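Local atomic coordinates of sugar ABC transporter substrate-binding protein, BlMnBP1 (Bifidobacterium animalis subsp. lactis ATCC 27673, PDB entry 6I5R), a protein that binds mannobiose and probably delivers manno-oligosaccharides derived from beta-mannan to an ABC transporter for uptake. Residues 40-45 and 321-326; 98-103 and 338-343; 61-66 and 75-80. All coordinates share one frame; numbering follows the deposited sequence. Where two conformers were deposited one is given.

Contact 1 of 3, residues 40-45 and 321-326. With BMA (beta-D-mannopyranose), chain B.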
loop_
_atom_site.group_PDB
_atom_site.type_symbol
_atom_site.label_atom_id
_atom_site.label_comp_id
_atom_site.label_asym_id
_atom_site.label_seq_id
_atom_site.Cartn_x
_atom_site.Cartn_y
_atom_site.Cartn_z
ATOM N N ILE A 40 9.408 -10.268 -22.314
ATOM C CA ILE A 40 9.203 -9.058 -21.536
ATOM C C ILE A 40 9.806 -9.258 -20.160
ATOM O O ILE A 40 9.835 -10.373 -19.628
ATOM C CB ILE A 40 7.707 -8.703 -21.462
ATOM C CG1 ILE A 40 6.913 -9.841 -20.838
ATOM C CG2 ILE A 40 7.202 -8.420 -22.910
ATOM C CD1 ILE A 40 5.416 -9.515 -20.604
ATOM N N THR A 41 10.302 -8.154 -19.601
ATOM C CA THR A 41 10.931 -8.113 -18.294
ATOM C C THR A 41 9.941 -7.436 -17.360
ATOM O O THR A 41 9.496 -6.311 -17.630
ATOM C CB THR A 41 12.272 -7.384 -18.335
ATOM O OG1 THR A 41 13.197 -8.185 -19.082
ATOM C CG2 THR A 41 12.839 -7.208 -16.926
ATOM N N PHE A 42 9.607 -8.126 -16.272
ATOM C CA PHE A 42 8.585 -7.724 -15.305
ATOM C C PHE A 42 9.299 -7.459 -13.986
ATOM O O PHE A 42 9.809 -8.390 -13.371
ATOM C CB PHE A 42 7.545 -8.839 -15.199
ATOM C CG PHE A 42 6.589 -8.716 -14.028
ATOM C CD1 PHE A 42 6.250 -7.489 -13.499
ATOM C CD2 PHE A 42 6.006 -9.862 -13.479
ATOM C CE1 PHE A 42 5.366 -7.408 -12.458
ATOM C CE2 PHE A 42 5.112 -9.775 -12.421
ATOM C CZ PHE A 42 4.804 -8.544 -11.913
ATOM N N MET A 43 9.414 -6.184 -13.603
ATOM C CA MET A 43 10.063 -5.806 -12.350
ATOM C C MET A 43 9.001 -5.711 -11.255
ATOM O O MET A 43 7.981 -5.042 -11.434
ATOM C CB MET A 43 10.768 -4.457 -12.484
ATOM C CG MET A 43 11.925 -4.380 -13.471
ATOM S SD MET A 43 12.527 -2.658 -13.485
ATOM C CE MET A 43 12.872 -2.388 -11.770
ATOM N N ASN A 44 9.229 -6.363 -10.121
ATOM C CA ASN A 44 8.297 -6.172 -9.004
ATOM C C ASN A 44 9.028 -6.310 -7.672
ATOM O O ASN A 44 10.226 -6.590 -7.609
ATOM C CB ASN A 44 7.089 -7.121 -9.095
ATOM C CG ASN A 44 7.447 -8.551 -8.842
ATOM O OD1 ASN A 44 7.615 -8.969 -7.706
ATOM N ND2 ASN A 44 7.567 -9.316 -9.902
ATOM N N ASN A 45 8.275 -6.095 -6.590
ATOM C CA ASN A 45 8.849 -6.001 -5.252
ATOM C C ASN A 45 8.812 -7.316 -4.482
ATOM O O ASN A 45 9.325 -7.377 -3.361
ATOM C CB ASN A 45 8.091 -4.966 -4.434
ATOM C CG ASN A 45 6.625 -5.312 -4.303
ATOM O OD1 ASN A 45 5.953 -5.591 -5.279
ATOM N ND2 ASN A 45 6.137 -5.326 -3.077
ATOM N N TYR A 321 0.202 -1.930 -5.307
ATOM C CA TYR A 321 1.179 -1.550 -6.320
ATOM C C TYR A 321 0.538 -1.787 -7.679
ATOM O O TYR A 321 -0.124 -2.809 -7.882
ATOM C CB TYR A 321 2.449 -2.383 -6.210
ATOM C CG TYR A 321 3.634 -1.697 -5.573
ATOM C CD1 TYR A 321 4.206 -0.566 -6.142
ATOM C CD2 TYR A 321 4.211 -2.208 -4.423
ATOM C CE1 TYR A 321 5.305 0.033 -5.595
ATOM C CE2 TYR A 321 5.303 -1.596 -3.850
ATOM C CZ TYR A 321 5.863 -0.482 -4.449
ATOM O OH TYR A 321 6.976 0.124 -3.880
ATOM N N SER A 322 0.704 -0.842 -8.598
ATOM C CA SER A 322 0.044 -0.935 -9.887
ATOM C C SER A 322 1.034 -1.288 -10.986
ATOM O O SER A 322 2.168 -0.804 -10.989
ATOM C CB SER A 322 -0.651 0.377 -10.237
ATOM O OG SER A 322 -1.766 0.571 -9.388
ATOM N N TYR A 323 0.576 -2.107 -11.932
ATOM C CA TYR A 323 1.372 -2.412 -13.114
ATOM C C TYR A 323 1.413 -1.238 -14.083
ATOM O O TYR A 323 0.364 -0.702 -14.457
ATOM C CB TYR A 323 0.799 -3.589 -13.863
ATOM C CG TYR A 323 0.509 -4.828 -13.082
ATOM C CD1 TYR A 323 1.519 -5.720 -12.767
ATOM C CD2 TYR A 323 -0.773 -5.115 -12.669
ATOM C CE1 TYR A 323 1.262 -6.852 -12.076
ATOM C CE2 TYR A 323 -1.052 -6.262 -11.985
ATOM C CZ TYR A 323 -0.034 -7.120 -11.675
ATOM O OH TYR A 323 -0.311 -8.253 -11.004
ATOM N N GLY A 324 2.620 -0.867 -14.516
ATOM C CA GLY A 324 2.788 0.106 -15.572
ATOM C C GLY A 324 3.722 -0.436 -16.633
ATOM O O GLY A 324 4.624 -1.223 -16.349
ATOM N N ILE A 325 3.476 -0.005 -17.870
ATOM C CA ILE A 325 4.172 -0.493 -19.059
ATOM C C ILE A 325 5.041 0.624 -19.621
ATOM O O ILE A 325 4.597 1.771 -19.752
ATOM C CB ILE A 325 3.183 -0.993 -20.130
ATOM C CG1 ILE A 325 2.384 -2.180 -19.586
ATOM C CG2 ILE A 325 3.904 -1.418 -21.387
ATOM C CD1 ILE A 325 1.167 -2.520 -20.369
ATOM N N ASN A 326 6.271 0.264 -19.989
ATOM C CA ASN A 326 7.280 1.216 -20.452
ATOM C C ASN A 326 6.907 1.780 -21.827
ATOM O O ASN A 326 6.843 1.030 -22.809
ATOM C CB ASN A 326 8.630 0.488 -20.503
ATOM C CG ASN A 326 9.808 1.403 -20.754
ATOM O OD1 ASN A 326 9.655 2.575 -21.042
ATOM N ND2 ASN A 326 11.015 0.833 -20.665
HETATM C C1 BMA B . 6.496 -5.201 0.565
HETATM C C2 BMA B . 6.834 -3.708 0.271
HETATM C C3 BMA B . 5.591 -2.899 0.476
HETATM C C4 BMA B . 4.391 -3.523 -0.229
HETATM C C5 BMA B . 4.201 -4.979 0.197
HETATM C C6 BMA B . 3.061 -5.642 -0.551
HETATM O O2 BMA B . 7.156 -3.515 -1.104
HETATM O O3 BMA B . 5.733 -1.546 0.032
HETATM O O4 BMA B . 3.251 -2.793 0.142
HETATM O O5 BMA B . 5.409 -5.688 -0.126
HETATM O O6 BMA B . 3.354 -5.714 -1.957
#
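Phe42 meets Tyr323, and Asn45 meets Tyr321, in a buried side-chain contact between two strands of one sheet that are not direct neighbours. Strand 100-102 runs between them. One end of the contact, Asn45 with Tyr321, belongs to the sugar pocket of the solute-binding protein fold; the Phe42-Tyr323 pair lies deeper in the lobe. In the aromatic pair, Phe42 CZ lies 3.9 Å from Tyr323 CE1. It comes in at the edge of the Tyr323 ring, near the ring plane. With CG anti to the backbone N, the Phe42 ring reaches out over the middle strand. Asn44 ND2 sits 3.5 Å above one face of the Phe42 ring, toward its rim.

At the pocket end, Asn45 OD1 is 3.9 Å from Tyr321 CD2. The amide and ring planes are inclined about 49° to each other. Asn45 ND2 grips one beta-D-mannopyranose twice. The bond from Asn45 ND2 to BMA O6 is 3.0 Å long and fairly straight (159°). The bond from Asn45 ND2 to BMA O2 is 2.9 Å long and more bent (140°). The edge of Tyr321 backs the same hydroxyl, with Tyr321 CE2 3.8 Å from BMA O2. Replacing Asn45 by an alanine is likely to leave O6 and O2 without this donor and to open a gap beside the Tyr321 ring. Asp320 binds the same sugar.

Met102 of strand 100-102 touches Phe42, Tyr321 and Tyr323 from between the two strands. Trp59 and Phe340 make edge-to-face stacks with Phe42, and Val341 and Met344 of helix 331-346 pack on Tyr323.

Contact 2 of 3, residues 98-103 and 338-343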
loop_
_atom_site.group_PDB
_atom_site.type_symbol
_atom_site.label_atom_id
_atom_site.label_comp_id
_atom_site.label_asym_id
_atom_site.label_seq_id
_atom_site.Cartn_x
_atom_site.Cartn_y
_atom_site.Cartn_z
ATOM N N TRP A 98 13.238 -2.572 -19.200
ATOM C CA TRP A 98 12.144 -3.167 -18.449
ATOM C C TRP A 98 10.922 -2.999 -19.328
ATOM O O TRP A 98 10.874 -2.104 -20.164
ATOM C CB TRP A 98 11.944 -2.496 -17.077
ATOM C CG TRP A 98 11.677 -1.041 -17.198
ATOM C CD1 TRP A 98 12.600 -0.043 -17.371
ATOM C CD2 TRP A 98 10.394 -0.395 -17.174
ATOM N NE1 TRP A 98 11.966 1.178 -17.460
ATOM C CE2 TRP A 98 10.615 0.985 -17.357
ATOM C CE3 TRP A 98 9.089 -0.853 -17.020
ATOM C CZ2 TRP A 98 9.583 1.903 -17.386
ATOM C CZ3 TRP A 98 8.059 0.066 -17.043
ATOM C CH2 TRP A 98 8.317 1.431 -17.226
ATOM N N ASP A 99 9.954 -3.859 -19.152
ATOM C CA ASP A 99 8.726 -3.778 -19.927
ATOM C C ASP A 99 7.510 -3.501 -19.070
ATOM O O ASP A 99 6.652 -2.711 -19.471
ATOM C CB ASP A 99 8.532 -5.085 -20.687
ATOM C CG ASP A 99 9.645 -5.311 -21.712
ATOM O OD1 ASP A 99 9.639 -4.614 -22.759
ATOM O OD2 ASP A 99 10.540 -6.145 -21.449
ATOM N N ILE A 100 7.430 -4.145 -17.915
ATOM C CA ILE A 100 6.433 -3.862 -16.889
ATOM C C ILE A 100 7.168 -3.650 -15.576
ATOM O O ILE A 100 8.055 -4.438 -15.242
ATOM C CB ILE A 100 5.444 -5.023 -16.697
ATOM C CG1 ILE A 100 4.667 -5.341 -17.951
ATOM C CG2 ILE A 100 4.474 -4.708 -15.524
ATOM C CD1 ILE A 100 4.136 -6.751 -17.900
ATOM N N MET A 101 6.768 -2.626 -14.813
ATOM C CA MET A 101 7.178 -2.506 -13.417
ATOM C C MET A 101 5.964 -2.137 -12.570
ATOM O O MET A 101 4.921 -1.715 -13.084
ATOM C CB MET A 101 8.284 -1.459 -13.199
ATOM C CG MET A 101 7.858 -0.047 -13.421
ATOM S SD MET A 101 8.979 1.179 -12.698
ATOM C CE MET A 101 10.487 0.806 -13.648
ATOM N N MET A 102 6.100 -2.307 -11.256
ATOM C CA MET A 102 5.112 -1.741 -10.347
ATOM C C MET A 102 5.474 -0.265 -10.184
ATOM O O MET A 102 6.621 0.074 -9.859
ATOM C CB MET A 102 5.091 -2.483 -9.007
ATOM C CG MET A 102 5.017 -3.984 -9.143
ATOM S SD MET A 102 3.816 -4.663 -10.328
ATOM C CE MET A 102 2.226 -4.284 -9.554
ATOM N N ILE A 103 4.510 0.607 -10.433
ATOM C CA ILE A 103 4.754 2.039 -10.490
ATOM C C ILE A 103 5.254 2.545 -9.141
ATOM O O ILE A 103 4.591 2.348 -8.109
ATOM C CB ILE A 103 3.486 2.797 -10.898
ATOM C CG1 ILE A 103 3.055 2.356 -12.286
ATOM C CG2 ILE A 103 3.725 4.279 -10.808
ATOM C CD1 ILE A 103 1.682 2.766 -12.676
ATOM N N MET A 338 0.753 -5.716 -22.067
ATOM C CA MET A 338 -0.624 -5.392 -21.698
ATOM C C MET A 338 -1.474 -6.653 -21.623
ATOM O O MET A 338 -2.379 -6.755 -20.775
ATOM C CB MET A 338 -1.221 -4.382 -22.687
ATOM C CG MET A 338 -2.549 -3.820 -22.234
ATOM S SD MET A 338 -3.204 -2.471 -23.271
ATOM C CE MET A 338 -1.852 -1.298 -23.371
ATOM N N ILE A 339 -1.172 -7.630 -22.482
ATOM C CA ILE A 339 -1.784 -8.951 -22.361
ATOM C C ILE A 339 -1.445 -9.584 -21.016
ATOM O O ILE A 339 -2.326 -10.082 -20.314
ATOM C CB ILE A 339 -1.342 -9.843 -23.533
ATOM C CG1 ILE A 339 -1.864 -9.236 -24.835
ATOM C CG2 ILE A 339 -1.819 -11.267 -23.333
ATOM C CD1 ILE A 339 -1.396 -9.941 -26.108
ATOM N N PHE A 340 -0.163 -9.569 -20.620
ATOM C CA PHE A 340 0.203 -10.164 -19.339
ATOM C C PHE A 340 -0.462 -9.435 -18.167
ATOM O O PHE A 340 -0.912 -10.069 -17.210
ATOM C CB PHE A 340 1.731 -10.175 -19.175
ATOM C CG PHE A 340 2.174 -10.768 -17.869
ATOM C CD1 PHE A 340 2.047 -12.128 -17.643
ATOM C CD2 PHE A 340 2.684 -9.968 -16.868
ATOM C CE1 PHE A 340 2.399 -12.680 -16.438
ATOM C CE2 PHE A 340 3.052 -10.525 -15.643
ATOM C CZ PHE A 340 2.917 -11.881 -15.442
ATOM N N VAL A 341 -0.517 -8.103 -18.207
ATOM C CA VAL A 341 -1.199 -7.383 -17.130
ATOM C C VAL A 341 -2.670 -7.774 -17.082
ATOM O O VAL A 341 -3.242 -8.012 -16.012
ATOM C CB VAL A 341 -1.030 -5.863 -17.305
ATOM C CG1 VAL A 341 -1.965 -5.111 -16.372
ATOM C CG2 VAL A 341 0.399 -5.454 -17.051
ATOM N N LYS A 342 -3.324 -7.829 -18.232
ATOM C CA LYS A 342 -4.732 -8.187 -18.203
ATOM C C LYS A 342 -4.913 -9.617 -17.716
ATOM O O LYS A 342 -5.870 -9.915 -16.990
ATOM C CB LYS A 342 -5.364 -8.011 -19.581
ATOM C CG LYS A 342 -6.885 -8.192 -19.583
ATOM C CD LYS A 342 -7.537 -7.542 -20.817
ATOM C CE LYS A 342 -9.050 -7.492 -20.713
ATOM N NZ LYS A 342 -9.655 -6.795 -21.891
ATOM N N TRP A 343 -4.003 -10.513 -18.106
ATOM C CA TRP A 343 -4.051 -11.883 -17.606
ATOM C C TRP A 343 -3.870 -11.891 -16.093
ATOM O O TRP A 343 -4.595 -12.584 -15.367
ATOM C CB TRP A 343 -2.984 -12.771 -18.295
ATOM C CG TRP A 343 -3.115 -14.210 -17.834
ATOM C CD1 TRP A 343 -3.988 -15.146 -18.311
ATOM C CD2 TRP A 343 -2.427 -14.829 -16.747
ATOM N NE1 TRP A 343 -3.856 -16.315 -17.610
ATOM C CE2 TRP A 343 -2.900 -16.150 -16.646
ATOM C CE3 TRP A 343 -1.427 -14.405 -15.866
ATOM C CZ2 TRP A 343 -2.444 -17.039 -15.667
ATOM C CZ3 TRP A 343 -0.948 -15.305 -14.911
ATOM C CH2 TRP A 343 -1.464 -16.599 -14.818
#
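Ile100 meets Phe340 and Val341 through a single methyl group, CD1. This is helix-on-sheet packing in an alpha/beta lobe of the periplasmic-binding-protein type: strand 100-102 supplies the isoleucine and helix 331-346 lies over it. Ile100 CD1 approaches the edge of the Phe340 ring, 3.7 Å from Phe340 CD2 and near the ring plane. On the neighbouring residue of the helix, Val341 CG2 lies 4.0 Å from the same methyl, Ile100 CD1. Ile100 crosses Phe340 at about a right angle, and Val341 obliquely. Ile100 CG1 is anti to the carbonyl carbon (chi1 -60°) and the chain then extends (chi2 158°), which carries CD1 to the helix. All three residues are buried, and the contact is purely apolar.

Next come the groups around these side chains and the backbones that carry them. Phe66 makes an edge-to-face stack with Phe340. The helix is regular here, with Lys342 N bonded to Met338 O at 2.9 Å. On the strand, the Ile100 backbone is bonded to Thr41 and Met43, and the Met101 backbone to Gly324. Met101 itself turns to the other side of the sheet, toward helix 83-93. There its CE methyl sits 3.6 Å above the Trp98 ring plane, over the ring centre.

Contact 3 of 3, residues 61-66 and 75-80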
loop_
_atom_site.group_PDB
_atom_site.type_symbol
_atom_site.label_atom_id
_atom_site.label_comp_id
_atom_site.label_asym_id
_atom_site.label_seq_id
_atom_site.Cartn_x
_atom_site.Cartn_y
_atom_site.Cartn_z
ATOM N N SER A 61 5.118 -20.225 -11.011
ATOM C CA SER A 61 3.836 -20.914 -11.149
ATOM C C SER A 61 2.829 -20.071 -11.924
ATOM O O SER A 61 2.077 -20.603 -12.761
ATOM C CB SER A 61 3.289 -21.271 -9.769
ATOM O OG SER A 61 2.078 -22.000 -9.871
ATOM N N TYR A 62 2.776 -18.759 -11.643
ATOM C CA TYR A 62 1.910 -17.878 -12.411
ATOM C C TYR A 62 2.346 -17.830 -13.872
ATOM O O TYR A 62 1.515 -17.901 -14.788
ATOM C CB TYR A 62 1.931 -16.458 -11.847
ATOM C CG TYR A 62 1.137 -16.277 -10.601
ATOM C CD1 TYR A 62 -0.241 -16.256 -10.652
ATOM C CD2 TYR A 62 1.761 -16.109 -9.369
ATOM C CE1 TYR A 62 -0.983 -16.101 -9.498
ATOM C CE2 TYR A 62 1.034 -15.917 -8.225
ATOM C CZ TYR A 62 -0.341 -15.930 -8.291
ATOM O OH TYR A 62 -1.091 -15.769 -7.152
ATOM N N ILE A 63 3.652 -17.704 -14.112
ATOM C CA ILE A 63 4.114 -17.563 -15.484
ATOM C C ILE A 63 3.851 -18.844 -16.253
ATOM O O ILE A 63 3.485 -18.816 -17.434
ATOM C CB ILE A 63 5.589 -17.152 -15.518
ATOM C CG1 ILE A 63 5.692 -15.769 -14.866
ATOM C CG2 ILE A 63 6.106 -17.176 -16.979
ATOM C CD1 ILE A 63 7.054 -15.354 -14.445
ATOM N N GLU A 64 4.026 -19.986 -15.595
ATOM C CA GLU A 64 3.650 -21.254 -16.210
ATOM C C GLU A 64 2.175 -21.258 -16.613
ATOM O O GLU A 64 1.823 -21.672 -17.728
ATOM C CB GLU A 64 3.958 -22.379 -15.228
ATOM C CG GLU A 64 3.436 -23.695 -15.638
ATOM C CD GLU A 64 3.762 -24.750 -14.620
ATOM O OE1 GLU A 64 4.939 -25.149 -14.578
ATOM O OE2 GLU A 64 2.860 -25.174 -13.848
ATOM N N ASP A 65 1.291 -20.842 -15.704
ATOM C CA ASP A 65 -0.128 -20.788 -16.032
ATOM C C ASP A 65 -0.382 -19.850 -17.201
ATOM O O ASP A 65 -1.139 -20.176 -18.116
ATOM C CB ASP A 65 -0.951 -20.350 -14.826
ATOM C CG ASP A 65 -0.982 -21.388 -13.751
ATOM O OD1 ASP A 65 -0.771 -22.581 -14.061
ATOM O OD2 ASP A 65 -1.218 -21.043 -12.589
ATOM N N PHE A 66 0.234 -18.662 -17.172
ATOM C CA PHE A 66 0.104 -17.740 -18.284
ATOM C C PHE A 66 0.593 -18.376 -19.580
ATOM O O PHE A 66 0.010 -18.161 -20.651
ATOM C CB PHE A 66 0.893 -16.475 -17.964
ATOM C CG PHE A 66 1.052 -15.531 -19.130
ATOM C CD1 PHE A 66 -0.001 -14.728 -19.533
ATOM C CD2 PHE A 66 2.260 -15.402 -19.769
ATOM C CE1 PHE A 66 0.148 -13.835 -20.557
ATOM C CE2 PHE A 66 2.411 -14.511 -20.817
ATOM C CZ PHE A 66 1.344 -13.737 -21.208
ATOM N N VAL A 75 8.133 -14.418 -20.037
ATOM C CA VAL A 75 8.117 -13.420 -18.980
ATOM C C VAL A 75 9.314 -13.651 -18.070
ATOM O O VAL A 75 9.414 -14.702 -17.427
ATOM C CB VAL A 75 6.815 -13.483 -18.175
ATOM C CG1 VAL A 75 6.792 -12.367 -17.136
ATOM C CG2 VAL A 75 5.606 -13.403 -19.091
ATOM N N LYS A 76 10.197 -12.658 -17.988
ATOM C CA LYS A 76 11.360 -12.717 -17.105
ATOM C C LYS A 76 11.104 -11.822 -15.908
ATOM O O LYS A 76 10.856 -10.628 -16.085
ATOM C CB LYS A 76 12.615 -12.251 -17.827
ATOM C CG LYS A 76 13.052 -13.188 -18.942
ATOM C CD LYS A 76 14.099 -12.503 -19.758
ATOM C CE LYS A 76 15.310 -12.166 -18.894
ATOM N NZ LYS A 76 16.361 -11.714 -19.860
ATOM N N VAL A 77 11.191 -12.383 -14.708
ATOM C CA VAL A 77 10.871 -11.644 -13.485
ATOM C C VAL A 77 12.160 -11.129 -12.871
ATOM O O VAL A 77 13.124 -11.891 -12.702
ATOM C CB VAL A 77 10.110 -12.518 -12.476
ATOM C CG1 VAL A 77 9.700 -11.687 -11.273
ATOM C CG2 VAL A 77 8.912 -13.124 -13.113
ATOM N N GLN A 78 12.158 -9.860 -12.486
ATOM C CA GLN A 78 13.236 -9.260 -11.709
ATOM C C GLN A 78 12.675 -8.656 -10.426
ATOM O O GLN A 78 11.751 -7.841 -10.472
ATOM C CB GLN A 78 13.941 -8.169 -12.508
ATOM C CG GLN A 78 14.557 -8.623 -13.809
ATOM C CD GLN A 78 15.359 -7.511 -14.460
ATOM O OE1 GLN A 78 15.250 -6.346 -14.072
ATOM N NE2 GLN A 78 16.186 -7.860 -15.426
ATOM N N THR A 79 13.246 -9.040 -9.291
ATOM C CA THR A 79 12.796 -8.535 -8.005
ATOM C C THR A 79 13.969 -7.937 -7.255
ATOM O O THR A 79 15.091 -8.448 -7.337
ATOM C CB THR A 79 12.150 -9.646 -7.185
ATOM O OG1 THR A 79 13.077 -10.729 -7.030
ATOM C CG2 THR A 79 10.911 -10.131 -7.872
ATOM N N ASP A 80 13.703 -6.848 -6.540
ATOM C CA ASP A 80 14.686 -6.108 -5.760
ATOM C C ASP A 80 14.191 -5.911 -4.335
ATOM O O ASP A 80 13.028 -5.562 -4.123
ATOM C CB ASP A 80 14.923 -4.744 -6.400
ATOM C CG ASP A 80 16.000 -4.773 -7.457
ATOM O OD1 ASP A 80 17.078 -5.316 -7.141
ATOM O OD2 ASP A 80 15.788 -4.245 -8.589
#
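The residue at the centre of this contact, Ile63, was deposited in two conformers, and it packs on Val75. In the conformer given, and therefore with some doubt, Ile63 CG2 lies 3.9 Å from Val75 CB. Its CD1 end runs on along the strand toward Val77. The approach to Val77 CG2 is too short to be real, so the exact fit at that point is doubtful. The firmer part of the contact is Phe66 on Val75. Val75 CG2 lies 3.8 Å from Phe66 CE2 and 4.0 Å from Phe66 CD2. These two side chains cross at about a right angle. Val75 CG1 is anti to the backbone N (chi1 -176°), which leaves CG2 as the methyl that meets the phenylalanine.

The segments belong to the beta-alpha-beta unit formed by strand 38-44, helix 59-69 and strand 73-79. The helix runs back nearly antiparallel to the strand that follows it, at 164°, with the segment axes 9.8 Å apart at their closest. Helix 331-346 packs beside them: Trp343 stacks edge-to-face on Phe66, and Phe340 touches Val75.

From the N terminus, strand 38-44 comes first and opens contact 1. The chain then forms helix 59-69 and strand 73-79, and contact 3 closes this short loop. Contact 3 is therefore nested inside contact 1. Segment 98-103 opens contact 2 next. After more than 200 residues, 321-326 closes contact 1, and 338-343 soon closes contact 2. Contacts 1 and 2 thus cross along the chain, while contact 3 comes wholly before contact 2. All three reach the same sheet. Lys76 backbone bonds join strand 73-79 to 38-44, and Asp99 OD2 reaches Thr41 N. Trp343 packs against helix 59-69, which links contact 2 to contact 3.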